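PDB 2POZ: putative dehydratase from Mesorhizobium loti, which is of uncertain function but, as a member of the mandelate racemase/muconate lactonizing enzyme family, probably acts as a lyase. Local coordinates for residues Leu108-Val112 against Tyr113-Gly117; Gln170-Arg174 against Arg175-Ala179; His331-Pro335 against Ala336-Asp340. All coordinates share one frame; numbering follows the deposited sequence.

Contact 1 (Leu108-Val112 against Tyr113-Gly117); sequences LGVPV and YELFG
Val-112 O is gripped by two backbone N-H groups of the turn that follows it: Phe-116 N forms a hydrogen bond of 3.1 Å to Val-112 O, and Leu-115 N makes a weak, bent bond to the same oxygen. With the bond from Glu-114 N to Pro-111 O (3.0 Å), they wind a single helical turn that ends in a Schellman motif at Gly-117, where phi turns positive and Gly-117 N bonds back to Glu-114 O at 3.2 Å. Another Schellman motif, at Gly-109, has just ended the long helix 87-108, all within the N-terminal domain of this mandelate racemase-like protein.

Two CH-pi contacts dress the turn. Pro-111 CB stands over the centre of the Tyr-113 ring, 3.5 Å from the centroid; chi1 of 56° holds the ring there by setting CG between the backbone N and the carbonyl carbon. The Tyr-113 hydroxyl bonds to Pro-361 O. Val-112 CG1 covers one face of the Phe-116 ring, 3.8 Å from its centroid, while Trp-101 meets Phe-116 edge-to-face.

A second subunit takes part as well: Glu-114 OE1 forms a salt bridge with its Lys-104 NZ, and Leu-115 packs on Leu-115 of that subunit. Beside it the chain closes on itself tightly, Leu-108 CD1 touching Leu-115 CD2 at 3.5 Å, less than a usual carbon-carbon contact.

Contact 2 (Gln170-Arg174 against Arg175-Ala179); sequences QHVTR and RSMSA
Arg-174 and Arg-175 both take left-handed helical backbone angles, with phi of 46° and 50°, and this reverses the chain so that Thr-173 faces Ser-176 across a type III' beta-turn. Ser-176 N closes the turn on Thr-173 O at 3.0 Å. A second bond comes from the serine side chain: with OG anti to the carbonyl carbon (chi1 -54°), Ser-176 OG donates to Arg-174 O at 2.8 Å, from above the carbonyl plane, and ties down the middle of the turn.

Two waters stitch the same loop. One accepts a hydrogen bond from Arg-175 N and donates one to Val-172 O, while the other accepts from Thr-173 N and donates to Ser-176 O at 2.6 Å. On the apolar side, Val-172 CG1 lies 3.5 Å from Ser-176 N, and CG2 of the same valine meets the selenium of selenomethionine Met-177 at 4.1 Å, the two side chains crossing at about a right angle. The Arg-174 guanidinium turns back to lay one face over Thr-173 CG2.

Other subunits meet the turn: Arg-174 N bonds to Asp-77 of the third subunit, and Arg-175 NH1 to Glu-298 O of the fourth. Within the chain, the loop leaves strand 168-170, packs Val-172 and Met-177 on Gln-163 of strand 163-165, and leads to Ser-178, the N-cap of helix 179-196.

Contact 3 (His331-Pro335 against Ala336-Asp340); sequences HEHYP and AFKAD
Tyr-334 and Phe-337 lie side by side and point the same way, where strand 331-333, the eighth of the enolase-superfamily beta/alpha barrel, runs into a 3-10 turn. That strand pairs in parallel with strand 123-128, the first, and so closes the barrel. The two aromatic rings are neither stacked nor edge-to-face: their planes make 43° and their centroids stand 4.9 Å apart. What covers one face of the Phe-337 ring is the root of the tyrosine, with Tyr-334 CB over the ring centre in a CH-pi contact, 3.9 Å from the centroid. Further out, Tyr-334 CD1 reaches Phe-337 CZ at 3.4 Å. The spacing of three residues, about one 3-10 turn, puts the two side chains on the same side, and similar chi1 values (-65° in Tyr-334), with CG anti to the carbonyl carbon in both, lean them the same way.

The backbone fixes that spacing. Phe-337 N bonds to Tyr-334 O at 3.2 Å and Lys-338 N to Pro-335 O at 3.3 Å, both i+3 to i bonds of the 3-10 turn.

Next to the strand end, His-333 meets Phe-358 edge-to-face, and Glu-332 forms a salt bridge with Lys-157 of strand 155-158. Lys-338 crosses His-333 at about a right angle, its NZ bonded to Tyr-343 OH. A bend at chi2 (60°) folds the lysine chain back, and Lys-338 CE lies 4.0 Å from His-333 CE1.

How the contacts relate
Contact 2 is the surface member of the set, whereas contacts 1 and 3 are partly buried. Contact 3 sits nearest the middle of the chain and is touched by no other subunit; contacts 1 and 2 lie on opposite sides of the chain's centre, about 46 Å apart between contact centres, and both meet neighbouring subunits of the octamer. Helix 312-324 is shared, receiving Tyr-113 in contact 1 and His-333 in contact 3. Chemistry follows place: contacts 1 and 3 pair aromatic faces with carbon atoms around short helical turns, while contact 2 relies on a serine hydroxyl, bridging waters and bonds from Arg-174 N and the Arg-175 side chain to other chains.

Contact 1 (Leu108-Val112 against Tyr113-Gly117)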
loop_
_atom_site.group_PDB
_atom_site.type_symbol
_atom_site.label_atom_id
_atom_site.label_comp_id
_atom_site.label_asym_id
_atom_site.label_seq_id
_atom_site.Cartn_x
_atom_site.Cartn_y
_atom_site.Cartn_z
ATOM N N LEU A 108 7.844 11.883 48.163
ATOM C CA LEU A 108 7.480 10.528 48.558
ATOM C C LEU A 108 8.639 9.734 49.157
ATOM O O LEU A 108 8.454 8.612 49.620
ATOM C CB LEU A 108 6.879 9.794 47.356
ATOM C CG LEU A 108 5.592 10.451 46.833
ATOM C CD1 LEU A 108 5.112 9.757 45.566
ATOM C CD2 LEU A 108 4.521 10.395 47.915
ATOM N N GLY A 109 9.832 10.322 49.136
ATOM C CA GLY A 109 10.999 9.671 49.709
ATOM C C GLY A 109 11.597 8.485 48.974
ATOM O O GLY A 109 12.211 7.621 49.601
ATOM N N VAL A 110 11.438 8.428 47.654
ATOM C CA VAL A 110 11.986 7.311 46.891
ATOM C C VAL A 110 12.472 7.717 45.501
ATOM O O VAL A 110 12.128 8.785 44.998
ATOM C CB VAL A 110 10.942 6.183 46.724
ATOM C CG1 VAL A 110 10.537 5.632 48.095
ATOM C CG2 VAL A 110 9.721 6.709 45.980
ATOM N N PRO A 111 13.300 6.869 44.873
ATOM C CA PRO A 111 13.810 7.171 43.532
ATOM C C PRO A 111 12.646 7.260 42.545
ATOM O O PRO A 111 11.603 6.628 42.744
ATOM C CB PRO A 111 14.716 5.983 43.228
ATOM C CG PRO A 111 15.193 5.549 44.596
ATOM C CD PRO A 111 13.934 5.657 45.422
ATOM N N VAL A 112 12.813 8.038 41.485
ATOM C CA VAL A 112 11.752 8.154 40.500
ATOM C C VAL A 112 11.421 6.788 39.894
ATOM O O VAL A 112 10.264 6.518 39.575
ATOM C CB VAL A 112 12.121 9.145 39.369
ATOM C CG1 VAL A 112 11.080 9.079 38.255
ATOM C CG2 VAL A 112 12.187 10.566 39.929
ATOM N N TYR A 113 12.411 5.909 39.751
ATOM C CA TYR A 113 12.105 4.607 39.169
ATOM C C TYR A 113 11.129 3.775 40.006
ATOM O O TYR A 113 10.479 2.879 39.472
ATOM C CB TYR A 113 13.380 3.805 38.867
ATOM C CG TYR A 113 14.320 3.583 40.025
ATOM C CD1 TYR A 113 13.969 2.756 41.100
ATOM C CD2 TYR A 113 15.588 4.153 40.022
ATOM C CE1 TYR A 113 14.866 2.505 42.136
ATOM C CE2 TYR A 113 16.490 3.907 41.047
ATOM C CZ TYR A 113 16.128 3.084 42.099
ATOM O OH TYR A 113 17.040 2.841 43.099
ATOM N N GLU A 114 11.016 4.063 41.303
ATOM C CA GLU A 114 10.062 3.329 42.136
ATOM C C GLU A 114 8.647 3.779 41.769
ATOM O O GLU A 114 7.717 2.972 41.751
ATOM C CB GLU A 114 10.298 3.579 43.632
ATOM C CG GLU A 114 11.452 2.797 44.245
ATOM C CD GLU A 114 11.378 1.295 43.961
ATOM O OE1 GLU A 114 10.259 0.733 43.912
ATOM O OE2 GLU A 114 12.448 0.674 43.800
ATOM N N LEU A 115 8.491 5.067 41.472
ATOM C CA LEU A 115 7.190 5.612 41.093
ATOM C C LEU A 115 6.752 5.003 39.756
ATOM O O LEU A 115 5.567 4.748 39.537
ATOM C CB LEU A 115 7.270 7.137 40.948
ATOM C CG LEU A 115 7.755 7.945 42.156
ATOM C CD1 LEU A 115 7.851 9.423 41.797
ATOM C CD2 LEU A 115 6.796 7.738 43.315
ATOM N N PHE A 116 7.729 4.785 38.880
ATOM C CA PHE A 116 7.527 4.225 37.544
ATOM C C PHE A 116 7.213 2.730 37.525
ATOM O O PHE A 116 7.008 2.151 36.456
ATOM C CB PHE A 116 8.779 4.477 36.682
ATOM C CG PHE A 116 8.896 5.888 36.160
ATOM C CD1 PHE A 116 7.998 6.880 36.554
ATOM C CD2 PHE A 116 9.908 6.223 35.261
ATOM C CE1 PHE A 116 8.105 8.181 36.059
ATOM C CE2 PHE A 116 10.020 7.520 34.762
ATOM C CZ PHE A 116 9.117 8.500 35.163
ATOM N N GLY A 117 7.193 2.101 38.696
ATOM C CA GLY A 117 6.901 0.682 38.749
ATOM C C GLY A 117 8.048 -0.155 39.276
ATOM O O GLY A 117 8.083 -1.376 39.088
#

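Contact 2 (Gln170-Arg174 against Arg175-Ala179)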
loop_
_atom_site.group_PDB
_atom_site.type_symbol
_atom_site.label_atom_id
_atom_site.label_comp_id
_atom_site.label_asym_id
_atom_site.label_seq_id
_atom_site.Cartn_x
_atom_site.Cartn_y
_atom_site.Cartn_z
ATOM N N GLN A 170 34.893 18.641 11.426
ATOM C CA GLN A 170 33.474 18.985 11.387
ATOM C C GLN A 170 32.687 17.903 10.665
ATOM O O GLN A 170 33.264 17.080 9.955
ATOM C CB GLN A 170 33.276 20.317 10.660
ATOM C CG GLN A 170 33.796 20.316 9.234
ATOM C CD GLN A 170 33.627 21.660 8.553
ATOM O OE1 GLN A 170 33.906 22.706 9.144
ATOM N NE2 GLN A 170 33.182 21.641 7.295
ATOM N N HIS A 171 31.369 17.921 10.838
ATOM C CA HIS A 171 30.504 16.942 10.189
ATOM C C HIS A 171 30.525 17.064 8.667
ATOM O O HIS A 171 31.060 18.023 8.103
ATOM C CB HIS A 171 29.053 17.095 10.661
ATOM C CG HIS A 171 28.828 16.698 12.086
ATOM N ND1 HIS A 171 29.135 17.522 13.149
ATOM C CD2 HIS A 171 28.339 15.557 12.624
ATOM C CE1 HIS A 171 28.843 16.903 14.280
ATOM N NE2 HIS A 171 28.360 15.708 13.989
ATOM N N VAL A 172 29.906 16.087 8.014
ATOM C CA VAL A 172 29.812 16.052 6.566
ATOM C C VAL A 172 29.115 17.300 6.033
ATOM O O VAL A 172 28.146 17.788 6.618
ATOM C CB VAL A 172 29.003 14.820 6.094
ATOM C CG1 VAL A 172 28.717 14.924 4.607
ATOM C CG2 VAL A 172 29.773 13.537 6.400
ATOM N N THR A 173 29.618 17.811 4.917
ATOM C CA THR A 173 29.019 18.972 4.287
ATOM C C THR A 173 28.181 18.526 3.084
ATOM O O THR A 173 28.637 17.749 2.240
ATOM C CB THR A 173 30.096 19.984 3.824
ATOM O OG1 THR A 173 30.678 20.616 4.973
ATOM C CG2 THR A 173 29.477 21.056 2.923
ATOM N N ARG A 174 26.941 19.006 3.044
ATOM C CA ARG A 174 25.999 18.709 1.970
ATOM C C ARG A 174 25.912 17.229 1.569
ATOM O O ARG A 174 25.826 16.899 0.381
ATOM C CB ARG A 174 26.334 19.587 0.751
ATOM C CG ARG A 174 26.298 21.090 1.070
ATOM C CD ARG A 174 26.594 21.948 -0.154
ATOM N NE ARG A 174 28.010 22.267 -0.312
ATOM C CZ ARG A 174 28.670 23.173 0.407
ATOM N NH1 ARG A 174 28.059 23.868 1.353
ATOM N NH2 ARG A 174 29.950 23.401 0.158
ATOM N N ARG A 175 25.925 16.350 2.570
ATOM C CA ARG A 175 25.815 14.905 2.358
ATOM C C ARG A 175 26.786 14.389 1.305
ATOM O O ARG A 175 26.480 13.420 0.609
ATOM C CB ARG A 175 24.390 14.550 1.916
ATOM C CG ARG A 175 23.288 15.057 2.833
ATOM C CD ARG A 175 21.923 14.903 2.169
ATOM N NE ARG A 175 20.853 15.452 2.994
ATOM C CZ ARG A 175 19.618 15.686 2.559
ATOM N NH1 ARG A 175 19.291 15.420 1.301
ATOM N NH2 ARG A 175 18.712 16.196 3.382
ATOM N N SER A 176 27.951 15.019 1.197
ATOM C CA SER A 176 28.921 14.632 0.179
ATOM C C SER A 176 30.363 14.556 0.654
ATOM O O SER A 176 30.801 15.361 1.470
ATOM C CB SER A 176 28.861 15.618 -0.992
ATOM O OG SER A 176 27.545 15.737 -1.496
HETATM N N MSE A 177 31.094 13.586 0.113
HETATM C CA MSE A 177 32.506 13.402 0.428
HETATM C C MSE A 177 33.182 12.873 -0.822
HETATM O O MSE A 177 32.567 12.143 -1.593
HETATM C CB MSE A 177 32.698 12.385 1.547
HETATM C CG MSE A 177 31.997 12.710 2.838
HETATM SE SE MSE A 177 32.321 11.278 4.090
HETATM C CE MSE A 177 31.802 9.789 2.980
ATOM N N SER A 178 34.444 13.238 -1.023
ATOM C CA SER A 178 35.185 12.771 -2.193
ATOM C C SER A 178 35.463 11.282 -2.030
ATOM O O SER A 178 35.336 10.734 -0.932
ATOM C CB SER A 178 36.518 13.511 -2.312
ATOM O OG SER A 178 37.368 13.180 -1.224
ATOM N N ALA A 179 35.836 10.628 -3.127
ATOM C CA ALA A 179 36.147 9.204 -3.096
ATOM C C ALA A 179 37.274 8.960 -2.093
ATOM O O ALA A 179 37.298 7.935 -1.408
ATOM C CB ALA A 179 36.570 8.725 -4.489
HETATM O O HOH W 1 25.707 16.704 5.439
HETATM O O HOH W 2 31.806 16.653 3.495
#

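Contact 3 (His331-Pro335 against Ala336-Asp340)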
loop_
_atom_site.group_PDB
_atom_site.type_symbol
_atom_site.label_atom_id
_atom_site.label_comp_id
_atom_site.label_asym_id
_atom_site.label_seq_id
_atom_site.Cartn_x
_atom_site.Cartn_y
_atom_site.Cartn_z
ATOM N N HIS A 331 23.764 1.711 27.914
ATOM C CA HIS A 331 23.878 3.122 28.302
ATOM C C HIS A 331 25.021 3.805 27.519
ATOM O O HIS A 331 25.974 3.143 27.111
ATOM C CB HIS A 331 24.163 3.185 29.809
ATOM C CG HIS A 331 24.342 4.570 30.354
ATOM N ND1 HIS A 331 23.297 5.316 30.855
ATOM C CD2 HIS A 331 25.455 5.323 30.527
ATOM C CE1 HIS A 331 23.759 6.465 31.317
ATOM N NE2 HIS A 331 25.066 6.494 31.130
ATOM N N GLU A 332 24.922 5.121 27.319
ATOM C CA GLU A 332 25.956 5.881 26.604
ATOM C C GLU A 332 26.719 6.836 27.531
ATOM O O GLU A 332 26.112 7.594 28.285
ATOM C CB GLU A 332 25.335 6.694 25.461
ATOM C CG GLU A 332 26.338 7.610 24.745
ATOM C CD GLU A 332 25.716 8.399 23.604
ATOM O OE1 GLU A 332 24.571 8.878 23.774
ATOM O OE2 GLU A 332 26.375 8.554 22.550
ATOM N N HIS A 333 28.049 6.818 27.458
ATOM C CA HIS A 333 28.865 7.690 28.302
ATOM C C HIS A 333 30.030 8.329 27.524
ATOM O O HIS A 333 30.578 7.715 26.604
ATOM C CB HIS A 333 29.397 6.882 29.490
ATOM C CG HIS A 333 30.089 7.710 30.529
ATOM N ND1 HIS A 333 29.493 8.796 31.134
ATOM C CD2 HIS A 333 31.319 7.599 31.084
ATOM C CE1 HIS A 333 30.325 9.317 32.017
ATOM N NE2 HIS A 333 31.440 8.611 32.006
ATOM N N TYR A 334 30.374 9.564 27.888
ATOM C CA TYR A 334 31.471 10.315 27.262
ATOM C C TYR A 334 32.482 10.625 28.374
ATOM O O TYR A 334 32.611 11.773 28.801
ATOM C CB TYR A 334 30.973 11.651 26.687
ATOM C CG TYR A 334 29.986 11.560 25.542
ATOM C CD1 TYR A 334 30.341 11.975 24.256
ATOM C CD2 TYR A 334 28.684 11.105 25.750
ATOM C CE1 TYR A 334 29.415 11.943 23.203
ATOM C CE2 TYR A 334 27.753 11.066 24.706
ATOM C CZ TYR A 334 28.125 11.490 23.438
ATOM O OH TYR A 334 27.198 11.475 22.415
ATOM N N PRO A 335 33.216 9.610 28.848
ATOM C CA PRO A 335 34.191 9.839 29.919
ATOM C C PRO A 335 35.241 10.936 29.676
ATOM O O PRO A 335 35.599 11.660 30.600
ATOM C CB PRO A 335 34.808 8.448 30.125
ATOM C CG PRO A 335 34.718 7.836 28.769
ATOM C CD PRO A 335 33.333 8.242 28.313
ATOM N N ALA A 336 35.714 11.072 28.440
ATOM C CA ALA A 336 36.730 12.079 28.119
ATOM C C ALA A 336 36.312 13.532 28.390
ATOM O O ALA A 336 37.153 14.371 28.726
ATOM C CB ALA A 336 37.177 11.930 26.655
ATOM N N PHE A 337 35.023 13.829 28.249
ATOM C CA PHE A 337 34.520 15.188 28.464
ATOM C C PHE A 337 34.746 15.712 29.879
ATOM O O PHE A 337 34.883 16.919 30.091
ATOM C CB PHE A 337 33.023 15.260 28.124
ATOM C CG PHE A 337 32.724 15.130 26.655
ATOM C CD1 PHE A 337 33.685 14.636 25.768
ATOM C CD2 PHE A 337 31.476 15.489 26.156
ATOM C CE1 PHE A 337 33.407 14.505 24.412
ATOM C CE2 PHE A 337 31.189 15.362 24.800
ATOM C CZ PHE A 337 32.154 14.868 23.927
ATOM N N LYS A 338 34.780 14.808 30.846
ATOM C CA LYS A 338 34.982 15.199 32.231
ATOM C C LYS A 338 36.387 15.758 32.486
ATOM O O LYS A 338 36.628 16.379 33.520
ATOM C CB LYS A 338 34.715 14.008 33.156
ATOM C CG LYS A 338 33.247 13.840 33.585
ATOM C CD LYS A 338 32.314 13.633 32.406
ATOM C CE LYS A 338 30.913 13.215 32.861
ATOM N NZ LYS A 338 30.175 14.285 33.588
ATOM N N ALA A 339 37.298 15.552 31.536
ATOM C CA ALA A 339 38.675 16.024 31.674
ATOM C C ALA A 339 38.937 17.365 30.985
ATOM O O ALA A 339 40.036 17.916 31.093
ATOM C CB ALA A 339 39.643 14.961 31.137
ATOM N N ASP A 340 37.946 17.888 30.267
ATOM C CA ASP A 340 38.107 19.169 29.586
ATOM C C ASP A 340 38.475 20.258 30.583
ATOM O O ASP A 340 38.090 20.187 31.750
ATOM C CB ASP A 340 36.807 19.595 28.907
ATOM C CG ASP A 340 36.486 18.779 27.676
ATOM O OD1 ASP A 340 37.286 17.893 27.311
ATOM O OD2 ASP A 340 35.424 19.039 27.074
#